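Local atomic coordinates of histidine-containing phosphotransfer protein (Zea mays, PDB entry 1WN0), a protein that probably relays phosphoryl groups from cytokinin sensor histidine kinases to response regulators in the multistep His-to-Asp signalling pathway of maize. Residues K95-Q100 and R121-D126; A63-P68 and D111-A116. All blocks are in the same frame, centred on the assembly; numbering follows the deposited sequence.

Overall arrangement
Contacts 1 and 2 both use helix 110-138 of the four-helix bundle, with their centres 15 Å apart, and illustrate how one long helix changes its chemistry along its length. Contact 1 is only partly buried although its centre lies about 6 Å from that of the chain; segments 95-100 and 121-126 are joined there by a single hydrogen bond between a partly exposed carboxylate and a buried hydroxyl. Contact 2, about 18 Å out, is largely buried: Leu-65 and Cys-113, with the exposed Ile-114, make apolar contacts of larger area, and Arg-110 of the same helix adds hydrogen bonds to carbonyls of the turn after helix 42-64. The two contacts touch where Thr-97 CG2 packs on Ala-116 O.

Contact 1: K95-Q100 and R121-D126; sequences KFTCMQ and RNEFYD
Glu-123 and Thr-97 supply the one direct contact between segments 95-100 and 121-126, which lie on neighbouring helices in the four-helix bundle of this histidine-containing phosphotransfer domain. The two segments bury little of each other, and the residues of 121-126 divide their work around the helix. Arg-121 leans on Ile-58 and Ala-62 of helix 42-64, and its CG lies 3.3 Å above one face of the Tyr-125 ring, offset toward the rim. Glu-123 points toward helix 92-99. Its CG stands anti to the carbonyl carbon (chi1 -76°), and the chain runs extended from there, carrying the carboxylate across a 9.0 Å separation between the CA atoms of Glu-123 and Thr-97. Thr-97 OG1 donates to Glu-123 OE2 at 2.8 Å, meeting it on the syn side and 18° out of the carboxylate plane. The same hydroxyl is also hydrogen-bonded to Lys-93 O, one turn back, so that two oxygens hold it. The glutamate touches Lys-93 and Val-94, while Thr-97 rests against Val-119 and Val-120. Phe-124 turns inward to helix 42-64, its ring nearly perpendicular to that of Phe-50. Asp-126 closes the segment with a salt bridge to Lys-130 on its own helix. Within segment 95-100, Gln-100 NE2 donates to Phe-96 O at 2.8 Å, and this same nitrogen sits 3.0 Å above the plane of the Phe-96 ring, over its centre.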
loop_
_atom_site.group_PDB
_atom_site.type_symbol
_atom_site.label_atom_id
_atom_site.label_comp_id
_atom_site.label_asym_id
_atom_site.label_seq_id
_atom_site.Cartn_x
_atom_site.Cartn_y
_atom_site.Cartn_z
ATOM N N LYS A 95 0.982 -5.045 2.423
ATOM C CA LYS A 95 0.744 -6.357 1.751
ATOM C C LYS A 95 0.427 -7.393 2.802
ATOM O O LYS A 95 -0.599 -8.104 2.707
ATOM C CB LYS A 95 1.997 -6.816 0.943
ATOM C CG LYS A 95 1.977 -8.123 0.159
ATOM C CD LYS A 95 3.460 -8.401 -0.280
ATOM C CE LYS A 95 3.815 -9.658 -1.188
ATOM N NZ LYS A 95 5.218 -9.631 -2.210
ATOM N N PHE A 96 1.229 -7.419 3.881
ATOM C CA PHE A 96 0.955 -8.383 4.925
ATOM C C PHE A 96 -0.395 -8.215 5.520
ATOM O O PHE A 96 -1.105 -9.188 5.733
ATOM C CB PHE A 96 1.996 -8.328 6.017
ATOM C CG PHE A 96 1.733 -9.315 7.102
ATOM C CD1 PHE A 96 1.025 -8.938 8.241
ATOM C CD2 PHE A 96 2.186 -10.605 6.961
ATOM C CE1 PHE A 96 0.667 -9.944 9.221
ATOM C CE2 PHE A 96 1.875 -11.543 7.885
ATOM C CZ PHE A 96 1.109 -11.196 9.073
ATOM N N THR A 97 -0.801 -6.980 5.817
ATOM C CA THR A 97 -2.236 -6.756 6.209
ATOM C C THR A 97 -3.303 -7.302 5.308
ATOM O O THR A 97 -4.312 -7.859 5.768
ATOM C CB THR A 97 -2.485 -5.263 6.590
ATOM O OG1 THR A 97 -1.531 -4.924 7.602
ATOM C CG2 THR A 97 -3.776 -5.083 7.386
ATOM N N CYS A 98 -3.117 -7.079 4.021
ATOM C CA CYS A 98 -4.046 -7.455 3.013
ATOM C C CYS A 98 -4.271 -8.921 3.125
ATOM O O CYS A 98 -5.404 -9.400 3.039
ATOM C CB CYS A 98 -3.514 -7.121 1.676
ATOM S SG CYS A 98 -3.601 -5.403 1.289
ATOM N N MET A 99 -3.195 -9.640 3.412
ATOM C CA MET A 99 -3.267 -11.104 3.533
ATOM C C MET A 99 -4.089 -11.658 4.695
ATOM O O MET A 99 -4.518 -12.782 4.639
ATOM C CB MET A 99 -1.806 -11.718 3.501
ATOM C CG MET A 99 -1.124 -11.711 1.958
ATOM S SD MET A 99 0.646 -11.831 2.278
ATOM C CE MET A 99 0.630 -13.820 2.419
ATOM N N GLN A 100 -4.347 -10.871 5.732
ATOM C CA GLN A 100 -5.174 -11.336 6.876
ATOM C C GLN A 100 -6.631 -11.219 6.643
ATOM O O GLN A 100 -7.432 -11.590 7.517
ATOM C CB GLN A 100 -4.809 -10.544 8.140
ATOM C CG GLN A 100 -3.251 -10.322 8.196
ATOM C CD GLN A 100 -2.405 -11.610 7.961
ATOM O OE1 GLN A 100 -2.764 -12.608 8.512
ATOM N NE2 GLN A 100 -1.222 -11.555 7.200
ATOM N N ARG A 121 -5.221 1.232 6.475
ATOM C CA ARG A 121 -5.296 2.727 6.348
ATOM C C ARG A 121 -4.176 3.449 7.066
ATOM O O ARG A 121 -3.500 4.273 6.436
ATOM C CB ARG A 121 -6.577 3.301 6.895
ATOM C CG ARG A 121 -6.870 4.742 6.537
ATOM C CD ARG A 121 -8.210 5.291 7.136
ATOM N NE ARG A 121 -9.366 4.772 6.411
ATOM C CZ ARG A 121 -10.187 3.798 6.841
ATOM N NH1 ARG A 121 -10.009 3.172 8.004
ATOM N NH2 ARG A 121 -11.215 3.423 6.093
ATOM N N ASN A 122 -3.893 3.095 8.312
ATOM C CA ASN A 122 -2.775 3.728 9.001
ATOM C C ASN A 122 -1.457 3.484 8.380
ATOM O O ASN A 122 -0.704 4.446 8.201
ATOM C CB ASN A 122 -2.706 3.331 10.479
ATOM C CG ASN A 122 -3.883 3.947 11.267
ATOM O OD1 ASN A 122 -4.300 5.046 10.970
ATOM N ND2 ASN A 122 -4.450 3.209 12.207
ATOM N N GLU A 123 -1.182 2.213 7.985
ATOM C CA GLU A 123 0.125 1.828 7.406
ATOM C C GLU A 123 0.262 2.467 5.993
ATOM O O GLU A 123 1.379 2.908 5.515
ATOM C CB GLU A 123 0.174 0.328 7.269
ATOM C CG GLU A 123 0.405 -0.399 8.593
ATOM C CD GLU A 123 0.208 -1.917 8.562
ATOM O OE1 GLU A 123 0.676 -2.594 9.470
ATOM O OE2 GLU A 123 -0.350 -2.439 7.651
ATOM N N PHE A 124 -0.836 2.510 5.286
ATOM C CA PHE A 124 -0.832 3.241 4.046
ATOM C C PHE A 124 -0.538 4.790 4.176
ATOM O O PHE A 124 0.457 5.285 3.576
ATOM C CB PHE A 124 -2.082 2.981 3.205
ATOM C CG PHE A 124 -2.140 3.813 2.052
ATOM C CD1 PHE A 124 -1.206 3.687 1.087
ATOM C CD2 PHE A 124 -3.063 4.841 1.991
ATOM C CE1 PHE A 124 -1.192 4.542 0.025
ATOM C CE2 PHE A 124 -3.138 5.663 0.921
ATOM C CZ PHE A 124 -2.243 5.535 -0.089
ATOM N N TYR A 125 -1.310 5.520 5.024
ATOM C CA TYR A 125 -1.091 6.955 5.197
ATOM C C TYR A 125 0.368 7.193 5.576
ATOM O O TYR A 125 0.991 8.063 5.011
ATOM C CB TYR A 125 -2.041 7.542 6.222
ATOM C CG TYR A 125 -3.500 7.604 5.775
ATOM C CD1 TYR A 125 -3.884 7.452 4.436
ATOM C CD2 TYR A 125 -4.503 7.884 6.690
ATOM C CE1 TYR A 125 -5.268 7.545 4.048
ATOM C CE2 TYR A 125 -5.880 7.982 6.274
ATOM C CZ TYR A 125 -6.196 7.836 4.947
ATOM O OH TYR A 125 -7.488 7.902 4.559
ATOM N N ASP A 126 0.948 6.379 6.436
ATOM C CA ASP A 126 2.372 6.546 6.843
ATOM C C ASP A 126 3.321 6.369 5.635
ATOM O O ASP A 126 4.234 7.193 5.396
ATOM C CB ASP A 126 2.608 5.531 7.972
ATOM C CG ASP A 126 4.017 5.550 8.544
ATOM O OD1 ASP A 126 4.864 6.443 8.276
ATOM O OD2 ASP A 126 4.388 4.666 9.310
#

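Contact 2: A63-P68 and D111-A116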
loop_
_atom_site.group_PDB
_atom_site.type_symbol
_atom_site.label_atom_id
_atom_site.label_comp_id
_atom_site.label_asym_id
_atom_site.label_seq_id
_atom_site.Cartn_x
_atom_site.Cartn_y
_atom_site.Cartn_z
ATOM N N ALA A 63 -16.669 1.920 2.239
ATOM C CA ALA A 63 -18.094 1.967 1.861
ATOM C C ALA A 63 -18.614 0.559 1.829
ATOM O O ALA A 63 -19.672 0.219 2.429
ATOM C CB ALA A 63 -18.324 2.728 0.461
ATOM N N LEU A 64 -17.868 -0.368 1.254
ATOM C CA LEU A 64 -18.522 -1.747 1.252
ATOM C C LEU A 64 -18.803 -2.273 2.669
ATOM O O LEU A 64 -19.854 -2.895 2.965
ATOM C CB LEU A 64 -17.638 -2.805 0.565
ATOM C CG LEU A 64 -17.777 -3.128 -0.948
ATOM C CD1 LEU A 64 -18.810 -2.481 -1.769
ATOM C CD2 LEU A 64 -16.428 -3.137 -1.610
ATOM N N LEU A 65 -17.805 -2.063 3.542
ATOM C CA LEU A 65 -17.916 -2.553 4.964
ATOM C C LEU A 65 -18.923 -1.844 5.908
ATOM O O LEU A 65 -19.164 -2.290 7.028
ATOM C CB LEU A 65 -16.568 -2.658 5.648
ATOM C CG LEU A 65 -15.715 -3.667 4.921
ATOM C CD1 LEU A 65 -14.269 -3.475 5.287
ATOM C CD2 LEU A 65 -16.076 -5.033 5.262
ATOM N N ASP A 66 -19.564 -0.825 5.397
ATOM C CA ASP A 66 -20.629 -0.136 6.075
ATOM C C ASP A 66 -22.041 -0.341 5.555
ATOM O O ASP A 66 -22.937 0.323 6.051
ATOM C CB ASP A 66 -20.401 1.373 6.060
ATOM C CG ASP A 66 -21.071 2.084 7.315
ATOM O OD1 ASP A 66 -21.004 1.561 8.525
ATOM O OD2 ASP A 66 -21.684 3.180 7.158
ATOM N N GLN A 67 -22.252 -1.277 4.645
ATOM C CA GLN A 67 -23.551 -1.484 4.028
ATOM C C GLN A 67 -24.192 -2.390 4.951
ATOM O O GLN A 67 -23.572 -3.142 5.621
ATOM C CB GLN A 67 -23.457 -2.273 2.661
ATOM C CG GLN A 67 -22.689 -1.562 1.555
ATOM C CD GLN A 67 -23.254 -0.143 1.353
ATOM O OE1 GLN A 67 -24.436 -0.030 1.144
ATOM N NE2 GLN A 67 -22.429 0.915 1.525
ATOM N N PRO A 68 -25.475 -2.397 4.887
ATOM C CA PRO A 68 -26.264 -3.326 5.652
ATOM C C PRO A 68 -25.890 -4.786 5.496
ATOM O O PRO A 68 -25.697 -5.426 6.429
ATOM C CB PRO A 68 -27.720 -3.034 5.136
ATOM C CG PRO A 68 -27.633 -1.667 4.642
ATOM C CD PRO A 68 -26.276 -1.427 4.113
ATOM N N ASP A 111 -16.567 -7.163 11.809
ATOM C CA ASP A 111 -15.745 -6.497 12.826
ATOM C C ASP A 111 -14.294 -6.560 12.419
ATOM O O ASP A 111 -13.549 -5.611 12.419
ATOM C CB ASP A 111 -15.838 -7.149 14.207
ATOM C CG ASP A 111 -17.214 -6.938 14.959
ATOM O OD1 ASP A 111 -17.556 -7.834 15.786
ATOM O OD2 ASP A 111 -17.916 -5.927 14.889
ATOM N N GLY A 112 -13.870 -7.725 12.045
ATOM C CA GLY A 112 -12.458 -7.920 11.814
ATOM C C GLY A 112 -11.963 -7.224 10.547
ATOM O O GLY A 112 -10.842 -6.807 10.474
ATOM N N CYS A 113 -12.798 -7.191 9.551
ATOM C CA CYS A 113 -12.489 -6.479 8.292
ATOM C C CYS A 113 -12.385 -4.998 8.577
ATOM O O CYS A 113 -11.493 -4.338 7.964
ATOM C CB CYS A 113 -13.496 -6.674 7.181
ATOM S SG CYS A 113 -13.497 -8.391 6.449
ATOM N N ILE A 114 -13.197 -4.468 9.478
ATOM C CA ILE A 114 -13.143 -2.999 9.757
ATOM C C ILE A 114 -11.857 -2.706 10.493
ATOM O O ILE A 114 -11.233 -1.653 10.326
ATOM C CB ILE A 114 -14.363 -2.530 10.477
ATOM C CG1 ILE A 114 -15.683 -2.545 9.549
ATOM C CG2 ILE A 114 -14.193 -1.185 11.063
ATOM C CD1 ILE A 114 -16.937 -2.092 10.302
ATOM N N MET A 115 -11.465 -3.615 11.363
ATOM C CA MET A 115 -10.242 -3.398 12.107
ATOM C C MET A 115 -9.141 -3.554 11.139
ATOM O O MET A 115 -8.233 -2.775 11.189
ATOM C CB MET A 115 -10.111 -4.420 13.240
ATOM C CG MET A 115 -11.218 -4.424 14.174
ATOM S SD MET A 115 -11.234 -5.644 15.601
ATOM C CE MET A 115 -10.068 -4.994 16.525
ATOM N N ALA A 116 -9.099 -4.613 10.296
ATOM C CA ALA A 116 -7.935 -4.707 9.439
ATOM C C ALA A 116 -7.901 -3.580 8.457
ATOM O O ALA A 116 -6.839 -3.034 8.136
ATOM C CB ALA A 116 -7.941 -5.982 8.694
#
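Leu-65 points its side chain at helix 110-138 and sets both of its methyl groups against the CB of Cys-113, CD2 at 3.6 Å and CD1 at 3.8 Å. The forked end thus straddles a single carbon, near the end of the helical bundle, at the type I beta turn from Leu-64 to Gln-67. CG of Leu-65 lies anti to the carbonyl carbon (chi1 -62°), a rotation that sends the fork out toward the cysteine. Beside it, Ile-114 reaches in from an outer position: its CB is directed to the side of the turn, yet CG1 comes within 4.0 Å of Leu-65 CB, and CD1 lies the same distance from Leu-65 O. The leucine is therefore gripped at two levels, at its tip by the cysteine and at its root by the isoleucine. Val-75 of helix 72-88 adds to its surroundings, and Cys-113 also packs on Phe-101 and Leu-104 of helix 101-106, so that four helices converge here. Ala-63 O, just before the turn, accepts from Asp-66 N and, on the opposite face of its plane, from Gln-67 NE2 at 3.0 Å. Arg-110, just ahead of Asp-111, bonds through NH2 to Leu-65 O and Gln-67 O. The division of labour follows: no hydrogen bond joins the two segments themselves. Leu-65 O and Gln-67 O are taken by Arg-110, and Ala-63 O by Asp-66 N and Gln-67 NE2, leaving the contact between the segments mainly to van der Waals packing.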